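Local coordinates for flagellar regulatory protein C (Vibrio cholerae, PDB 4QHS) that probably hydrolyses ATP in its heptameric AAA+ domain to activate sigma-54-dependent transcription of flagellar genes, at residues A[112-117]-A[154-159]; A[39-44]-A[150-155]. All blocks are in the same frame, centred on the assembly; numbering follows the deposited sequence.

Interactions 1 and 2 are the two neighbouring strand pairings of strand 152-157 in the five-stranded parallel sheet of the AAA+ core. Strand 112-116 lies along one edge of it and strand 41-44 along the other. The centres of the two interactions are about 7 Å apart, and both use L154 and A155. Probable hydrogen bonds also join I113 N to R152 O at 2.8 Å and S157 N to I43 O at 3.2 Å. The C-terminal ends of these strands lie by the Walker A loop and the start of helix 51-61, where K51 NZ bonds to I43 O. D116 and E117 at the end of interaction 1 fit the Walker B motif. The structure is nucleotide-free.

Interaction 1 of 2, residues A[112-117]-A[154-159]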
ATOM      1  N   THR A 112      -3.834 -33.794 -30.562  1.00 35.11           N
ATOM      2  CA  THR A 112      -4.239 -33.871 -29.156  1.00 33.01           C
ATOM      3  C   THR A 112      -3.408 -32.957 -28.287  1.00 32.92           C
ATOM      4  O   THR A 112      -2.188 -32.831 -28.481  1.00 40.54           O
ATOM      5  CB  THR A 112      -4.110 -35.315 -28.609  1.00 38.80           C
ATOM      6  OG1 THR A 112      -4.982 -36.169 -29.340  1.00 39.79           O
ATOM      7  CG2 THR A 112      -4.483 -35.380 -27.148  1.00 38.91           C
ATOM      8  N   ILE A 113      -4.030 -32.281 -27.349  1.00 34.60           N
ATOM      9  CA  ILE A 113      -3.295 -31.505 -26.380  1.00 30.39           C
ATOM     10  C   ILE A 113      -3.524 -32.054 -24.991  1.00 36.91           C
ATOM     11  O   ILE A 113      -4.605 -32.432 -24.653  1.00 31.13           O
ATOM     12  CB  ILE A 113      -3.612 -30.010 -26.460  1.00 31.67           C
ATOM     13  CG1 ILE A 113      -2.663 -29.215 -25.577  1.00 32.18           C
ATOM     14  CG2 ILE A 113      -4.976 -29.739 -26.026  1.00 27.51           C
ATOM     15  CD1 ILE A 113      -2.591 -27.777 -25.902  1.00 28.04           C
ATOM     16  N   LEU A 114      -2.461 -32.130 -24.220  1.00 29.32           N
ATOM     17  CA  LEU A 114      -2.510 -32.544 -22.852  1.00 33.80           C
ATOM     18  C   LEU A 114      -2.279 -31.368 -21.942  1.00 37.04           C
ATOM     19  O   LEU A 114      -1.262 -30.753 -21.985  1.00 38.41           O
ATOM     20  CB  LEU A 114      -1.471 -33.606 -22.576  1.00 33.93           C
ATOM     21  CG  LEU A 114      -1.144 -33.862 -21.117  1.00 35.95           C
ATOM     22  CD1 LEU A 114      -2.346 -34.267 -20.361  1.00 31.29           C
ATOM     23  CD2 LEU A 114      -0.142 -34.913 -21.038  1.00 36.01           C
ATOM     24  N   LEU A 115      -3.252 -31.064 -21.116  1.00 34.41           N
ATOM     25  CA  LEU A 115      -3.108 -30.001 -20.169  1.00 35.79           C
ATOM     26  C   LEU A 115      -2.864 -30.573 -18.802  1.00 44.19           C
ATOM     27  O   LEU A 115      -3.774 -30.876 -18.094  1.00 40.64           O
ATOM     28  CB  LEU A 115      -4.339 -29.134 -20.160  1.00 32.73           C
ATOM     29  CG  LEU A 115      -4.780 -28.624 -21.502  1.00 32.49           C
ATOM     30  CD1 LEU A 115      -6.131 -28.131 -21.345  1.00 37.35           C
ATOM     31  CD2 LEU A 115      -3.900 -27.541 -21.958  1.00 27.98           C
ATOM     32  N   ASP A 116      -1.602 -30.720 -18.461  1.00 36.51           N
ATOM     33  CA  ASP A 116      -1.172 -31.362 -17.259  1.00 38.44           C
ATOM     34  C   ASP A 116      -1.326 -30.424 -16.099  1.00 43.05           C
ATOM     35  O   ASP A 116      -0.985 -29.288 -16.187  1.00 39.36           O
ATOM     36  CB  ASP A 116       0.279 -31.738 -17.405  1.00 37.74           C
ATOM     37  CG  ASP A 116       0.563 -33.124 -17.002  1.00 55.74           C
ATOM     38  OD1 ASP A 116      -0.125 -33.669 -16.150  1.00 65.24           O
ATOM     39  OD2 ASP A 116       1.521 -33.677 -17.521  1.00 64.14           O
ATOM     40  N   GLU A 117      -1.875 -30.924 -15.017  1.00 38.29           N
ATOM     41  CA  GLU A 117      -2.046 -30.152 -13.810  1.00 40.33           C
ATOM     42  C   GLU A 117      -2.868 -28.883 -14.020  1.00 42.56           C
ATOM     43  O   GLU A 117      -2.419 -27.801 -13.786  1.00 48.93           O
ATOM     44  CB  GLU A 117      -0.688 -29.844 -13.209  1.00 49.24           C
ATOM     45  CG  GLU A 117       0.023 -31.038 -12.649  1.00 60.20           C
ATOM     46  CD  GLU A 117      -0.828 -31.778 -11.662  1.00 79.31           C
ATOM     47  OE1 GLU A 117      -0.947 -33.003 -11.763  1.00 86.46           O
ATOM     48  OE2 GLU A 117      -1.409 -31.126 -10.789  1.00 89.73           O
ATOM     49  N   LEU A 154      -6.943 -33.591 -23.506  1.00 38.70           N
ATOM     50  CA  LEU A 154      -6.694 -34.412 -22.342  1.00 42.64           C
ATOM     51  C   LEU A 154      -6.235 -33.475 -21.238  1.00 36.90           C
ATOM     52  O   LEU A 154      -5.530 -32.501 -21.514  1.00 40.34           O
ATOM     53  CB  LEU A 154      -5.635 -35.490 -22.619  1.00 37.43           C
ATOM     54  CG  LEU A 154      -5.760 -36.395 -23.848  1.00 42.83           C
ATOM     55  CD1 LEU A 154      -4.592 -37.347 -23.883  1.00 50.79           C
ATOM     56  CD2 LEU A 154      -7.053 -37.161 -23.865  1.00 42.23           C
ATOM     57  N   ALA A 155      -6.646 -33.760 -20.007  1.00 39.26           N
ATOM     58  CA  ALA A 155      -6.192 -33.004 -18.840  1.00 40.46           C
ATOM     59  C   ALA A 155      -5.842 -33.924 -17.681  1.00 44.73           C
ATOM     60  O   ALA A 155      -6.302 -35.063 -17.629  1.00 44.61           O
ATOM     61  CB  ALA A 155      -7.247 -32.019 -18.401  1.00 29.29           C
ATOM     62  N   THR A 156      -5.037 -33.411 -16.750  1.00 37.70           N
ATOM     63  CA  THR A 156      -4.785 -34.078 -15.478  1.00 36.66           C
ATOM     64  C   THR A 156      -4.891 -33.118 -14.307  1.00 35.08           C
ATOM     65  O   THR A 156      -4.671 -31.914 -14.440  1.00 39.58           O
ATOM     66  CB  THR A 156      -3.383 -34.715 -15.406  1.00 41.37           C
ATOM     67  OG1 THR A 156      -2.411 -33.686 -15.204  1.00 38.61           O
ATOM     68  CG2 THR A 156      -3.060 -35.483 -16.692  1.00 48.86           C
ATOM     69  N   SER A 157      -5.161 -33.690 -13.160  1.00 34.99           N
ATOM     70  CA  SER A 157      -5.270 -32.974 -11.936  1.00 36.63           C
ATOM     71  C   SER A 157      -4.891 -33.878 -10.806  1.00 43.88           C
ATOM     72  O   SER A 157      -5.321 -34.989 -10.742  1.00 39.88           O
ATOM     73  CB  SER A 157      -6.685 -32.512 -11.744  1.00 36.81           C
ATOM     74  OG  SER A 157      -6.729 -31.587 -10.722  1.00 41.42           O
ATOM     75  N   ASN A 158      -4.065 -33.404  -9.910  1.00 38.56           N
ATOM     76  CA  ASN A 158      -3.746 -34.203  -8.768  1.00 41.01           C
ATOM     77  C   ASN A 158      -4.623 -33.865  -7.582  1.00 44.16           C
ATOM     78  O   ASN A 158      -4.365 -34.259  -6.486  1.00 48.48           O
ATOM     79  CB  ASN A 158      -2.271 -34.143  -8.451  1.00 46.48           C
ATOM     80  CG  ASN A 158      -1.856 -32.856  -7.838  1.00 49.01           C
ATOM     81  OD1 ASN A 158      -2.648 -32.024  -7.517  1.00 48.62           O
ATOM     82  ND2 ASN A 158      -0.597 -32.699  -7.673  1.00 55.95           N
ATOM     83  N   ARG A 159      -5.698 -33.155  -7.826  1.00 43.62           N
ATOM     84  CA  ARG A 159      -6.595 -32.815  -6.767  1.00 56.39           C
ATOM     85  C   ARG A 159      -8.038 -33.050  -7.128  1.00 57.29           C
ATOM     86  O   ARG A 159      -8.367 -33.165  -8.283  1.00 58.08           O
ATOM     87  CB  ARG A 159      -6.375 -31.383  -6.326  1.00 57.74           C
ATOM     88  CG  ARG A 159      -6.650 -30.385  -7.371  1.00 52.57           C
ATOM     89  CD  ARG A 159      -6.151 -29.039  -6.992  1.00 58.33           C
ATOM     90  NE  ARG A 159      -6.382 -28.767  -5.602  1.00 75.49           N
ATOM     91  CZ  ARG A 159      -5.798 -27.801  -4.928  1.00 79.09           C
ATOM     92  NH1 ARG A 159      -4.932 -27.002  -5.534  1.00 83.46           N
ATOM     93  NH2 ARG A 159      -6.070 -27.657  -3.648  1.00 73.74           N
TER
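L154, T156 and E117 bury the largest areas where strand 112-116 runs parallel to strand 152-157. The backbones are joined by L154 N to I113 O, L115 N to L154 O and T156 N to L115 O. L154 N to I113 O is 2.9 Å and nearly linear. The bond to L115 O is longer, and T156 N sits above the carbonyl plane rather than on a lone pair.

L154 lies on the sheet face that also carries T112 and L114. Its branch crosses T112 obliquely, with L154 CG 3.7 Å from T112 CG2. L114 CD1 reaches across to the methyl of T156, 3.9 Å from T156 CG2. S55 and I58 of helix 51-61 pack on L154.

T156 OG1 stands between its own backbone N and carbonyl carbon (chi1 76°). This places the hydroxyl at the end of strand 112-116. T156 OG1 accepts a bond from E117 N at 2.8 Å, N-H...O 168°. T156 OG1 also donates to D116 OD1, at a very short 2.5 Å whose exact length is doubtful. The hydroxyl holds the E117 backbone, and probably the D116 carboxylate as well.

The E117 chain bends at chi2 (-54°) and brings its carboxylate to N158. The two side chains cross at about a right angle, with OE2 of E117 3.4 Å from CG of N158. N158 ND2 bonds to S47 OG, which also makes a weak bond with E117 OE1.

The I113-L114-L115 run ending in D116 and E117 fits the Walker B motif of AAA+ ATPases. N158, near the C-terminal end of the adjacent strand, probably holds the sensor 1 position. The bonds of N158 and, weakly, E117 to S47 of the Walker A loop are consistent with a nucleotide-free ATPase site.

Interaction 2 of 2, residues A[39-44]-A[150-155]; sequences ANVMIL and DVRVLA
Strands 41-44 and 152-155 run parallel, 14° apart, with V41 opposite L154 and M42 opposite A155. Three backbone bonds join them. V41 N donates to V153 O at 3.2 Å. A155 N then donates to V41 O, and I43 N to A155 O at 2.7 Å.

Ahead of the start of strand 41-44, the R152 side chain adds a bond to A39. Its CG lies anti to the backbone N (chi1 -155°), and the chain bends at chi2 to carry the guanidinium to the A39 carbonyl. R152 NE bonds to A39 O at 2.8 Å, with the oxygen at the guanidinium edge, near its plane. R152 NH2 adds a weak bond to the same oxygen. That nitrogen also bonds to V34 O, so R152 links A39 to the C-terminal end of helix 23-35.

V41 and L154 lie side by side and point the same way; V41 CB is 3.8 Å from L154 CD2. V41 CG2 also comes obliquely to the R152 guanidinium. On the other face, M42 bends at chi2 and chi3. This folds its terminal methyl back, so that M42 CE sits 3.7 Å from A155 CB. N40 OD1 comes up to V153, 3.3 Å from V153 CB, while N40 ND2 bonds to R177 O.

Helix 51-61 packs on the I43, R152 and L154 face through M54, S55 and I58. Strand 182-184 flanks strand 41-44 on its other edge, where M42 and L44 bond to L183. A39 also packs on I246 of a neighbouring subunit.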
ATOM      1  N   ALA A  39     -14.004 -37.252 -26.988  1.00 45.81           N
ATOM      2  CA  ALA A  39     -14.327 -36.665 -25.707  1.00 42.28           C
ATOM      3  C   ALA A  39     -13.127 -36.195 -24.914  1.00 43.05           C
ATOM      4  O   ALA A  39     -12.067 -36.736 -25.028  1.00 36.45           O
ATOM      5  CB  ALA A  39     -15.103 -37.623 -24.898  1.00 33.73           C
ATOM      6  N   ASN A  40     -13.343 -35.187 -24.092  1.00 39.43           N
ATOM      7  CA  ASN A  40     -12.343 -34.712 -23.182  1.00 30.94           C
ATOM      8  C   ASN A  40     -12.123 -35.727 -22.115  1.00 38.06           C
ATOM      9  O   ASN A  40     -13.044 -36.329 -21.652  1.00 34.77           O
ATOM     10  CB  ASN A  40     -12.768 -33.435 -22.515  1.00 31.12           C
ATOM     11  CG  ASN A  40     -12.941 -32.319 -23.454  1.00 37.02           C
ATOM     12  OD1 ASN A  40     -12.248 -32.186 -24.428  1.00 43.43           O
ATOM     13  ND2 ASN A  40     -13.859 -31.485 -23.146  1.00 46.38           N
ATOM     14  N   VAL A  41     -10.881 -35.912 -21.735  1.00 32.61           N
ATOM     15  CA  VAL A  41     -10.522 -36.907 -20.729  1.00 37.40           C
ATOM     16  C   VAL A  41      -9.744 -36.278 -19.578  1.00 31.00           C
ATOM     17  O   VAL A  41      -8.702 -35.640 -19.793  1.00 37.07           O
ATOM     18  CB  VAL A  41      -9.660 -38.037 -21.311  1.00 43.93           C
ATOM     19  CG1 VAL A  41      -9.307 -39.008 -20.203  1.00 41.00           C
ATOM     20  CG2 VAL A  41     -10.370 -38.726 -22.467  1.00 33.85           C
ATOM     21  N   MET A  42     -10.257 -36.454 -18.371  1.00 30.52           N
ATOM     22  CA  MET A  42      -9.585 -35.985 -17.164  1.00 35.61           C
ATOM     23  C   MET A  42      -8.890 -37.154 -16.459  1.00 42.18           C
ATOM     24  O   MET A  42      -9.540 -38.124 -16.089  1.00 39.18           O
ATOM     25  CB  MET A  42     -10.584 -35.326 -16.214  1.00 37.19           C
ATOM     26  CG  MET A  42      -9.954 -34.833 -14.918  1.00 37.63           C
ATOM     27  SD  MET A  42      -8.821 -33.448 -15.144  1.00 40.42           S
ATOM     28  CE  MET A  42      -9.956 -32.293 -15.913  1.00 40.22           C
ATOM     29  N   ILE A  43      -7.577 -37.066 -16.283  1.00 38.87           N
ATOM     30  CA  ILE A  43      -6.854 -38.105 -15.561  1.00 36.44           C
ATOM     31  C   ILE A  43      -6.475 -37.644 -14.155  1.00 40.01           C
ATOM     32  O   ILE A  43      -5.612 -36.749 -13.970  1.00 36.21           O
ATOM     33  CB  ILE A  43      -5.575 -38.538 -16.299  1.00 46.22           C
ATOM     34  CG1 ILE A  43      -5.853 -38.747 -17.792  1.00 35.63           C
ATOM     35  CG2 ILE A  43      -5.003 -39.798 -15.653  1.00 40.71           C
ATOM     36  CD1 ILE A  43      -4.601 -38.985 -18.598  1.00 44.50           C
ATOM     37  N   LEU A  44      -7.146 -38.253 -13.179  1.00 39.08           N
ATOM     38  CA  LEU A  44      -6.969 -37.949 -11.762  1.00 40.38           C
ATOM     39  C   LEU A  44      -5.926 -38.882 -11.146  1.00 41.80           C
ATOM     40  O   LEU A  44      -5.530 -39.879 -11.758  1.00 44.18           O
ATOM     41  CB  LEU A  44      -8.313 -38.066 -11.030  1.00 31.89           C
ATOM     42  CG  LEU A  44      -9.417 -37.226 -11.686  1.00 43.64           C
ATOM     43  CD1 LEU A  44     -10.794 -37.488 -11.083  1.00 32.89           C
ATOM     44  CD2 LEU A  44      -9.067 -35.751 -11.602  1.00 38.38           C
ATOM     45  N   ASP A 150      -9.381 -27.852 -34.189  1.00 40.43           N
ATOM     46  CA  ASP A 150      -9.775 -29.251 -34.312  1.00 49.49           C
ATOM     47  C   ASP A 150      -8.815 -30.061 -33.440  1.00 42.03           C
ATOM     48  O   ASP A 150      -7.856 -30.650 -33.942  1.00 47.78           O
ATOM     49  CB  ASP A 150      -9.721 -29.720 -35.771  1.00 55.11           C
ATOM     50  CG  ASP A 150     -10.001 -31.227 -35.928  1.00 69.01           C
ATOM     51  OD1 ASP A 150     -10.860 -31.774 -35.202  1.00 61.53           O
ATOM     52  OD2 ASP A 150      -9.352 -31.866 -36.788  1.00 78.51           O
ATOM     53  N   VAL A 151      -9.059 -30.049 -32.137  1.00 42.68           N
ATOM     54  CA  VAL A 151      -8.095 -30.531 -31.154  1.00 42.51           C
ATOM     55  C   VAL A 151      -8.776 -31.325 -30.022  1.00 39.86           C
ATOM     56  O   VAL A 151      -9.749 -30.875 -29.425  1.00 31.27           O
ATOM     57  CB  VAL A 151      -7.289 -29.346 -30.531  1.00 45.38           C
ATOM     58  CG1 VAL A 151      -6.365 -29.830 -29.414  1.00 35.11           C
ATOM     59  CG2 VAL A 151      -6.491 -28.594 -31.602  1.00 43.43           C
ATOM     60  N   ARG A 152      -8.245 -32.510 -29.745  1.00 37.37           N
ATOM     61  CA  ARG A 152      -8.733 -33.357 -28.670  1.00 32.34           C
ATOM     62  C   ARG A 152      -8.037 -32.946 -27.386  1.00 38.02           C
ATOM     63  O   ARG A 152      -6.810 -32.790 -27.349  1.00 37.97           O
ATOM     64  CB  ARG A 152      -8.463 -34.837 -28.979  1.00 43.05           C
ATOM     65  CG  ARG A 152      -9.403 -35.827 -28.296  1.00 40.89           C
ATOM     66  CD  ARG A 152      -8.767 -36.534 -27.110  1.00 34.75           C
ATOM     67  NE  ARG A 152      -9.739 -37.397 -26.433  1.00 49.15           N
ATOM     68  CZ  ARG A 152      -9.948 -38.682 -26.720  1.00 50.54           C
ATOM     69  NH1 ARG A 152      -9.240 -39.280 -27.671  1.00 39.23           N
ATOM     70  NH2 ARG A 152     -10.865 -39.376 -26.045  1.00 38.67           N
ATOM     71  N   VAL A 153      -8.812 -32.768 -26.330  1.00 30.30           N
ATOM     72  CA  VAL A 153      -8.254 -32.320 -25.068  1.00 37.61           C
ATOM     73  C   VAL A 153      -8.146 -33.439 -24.036  1.00 44.53           C
ATOM     74  O   VAL A 153      -9.116 -34.148 -23.750  1.00 48.84           O
ATOM     75  CB  VAL A 153      -9.084 -31.186 -24.471  1.00 39.15           C
ATOM     76  CG1 VAL A 153      -8.634 -30.910 -23.057  1.00 37.08           C
ATOM     77  CG2 VAL A 153      -8.952 -29.944 -25.336  1.00 44.58           C
ATOM     78  N   LEU A 154      -6.943 -33.591 -23.506  1.00 38.70           N
ATOM     79  CA  LEU A 154      -6.694 -34.412 -22.342  1.00 42.64           C
ATOM     80  C   LEU A 154      -6.235 -33.475 -21.238  1.00 36.90           C
ATOM     81  O   LEU A 154      -5.530 -32.501 -21.514  1.00 40.34           O
ATOM     82  CB  LEU A 154      -5.635 -35.490 -22.619  1.00 37.43           C
ATOM     83  CG  LEU A 154      -5.760 -36.395 -23.848  1.00 42.83           C
ATOM     84  CD1 LEU A 154      -4.592 -37.347 -23.883  1.00 50.79           C
ATOM     85  CD2 LEU A 154      -7.053 -37.161 -23.865  1.00 42.23           C
ATOM     86  N   ALA A 155      -6.646 -33.760 -20.007  1.00 39.26           N
ATOM     87  CA  ALA A 155      -6.192 -33.004 -18.840  1.00 40.46           C
ATOM     88  C   ALA A 155      -5.842 -33.924 -17.681  1.00 44.73           C
ATOM     89  O   ALA A 155      -6.302 -35.063 -17.629  1.00 44.61           O
ATOM     90  CB  ALA A 155      -7.247 -32.019 -18.401  1.00 29.29           C
TER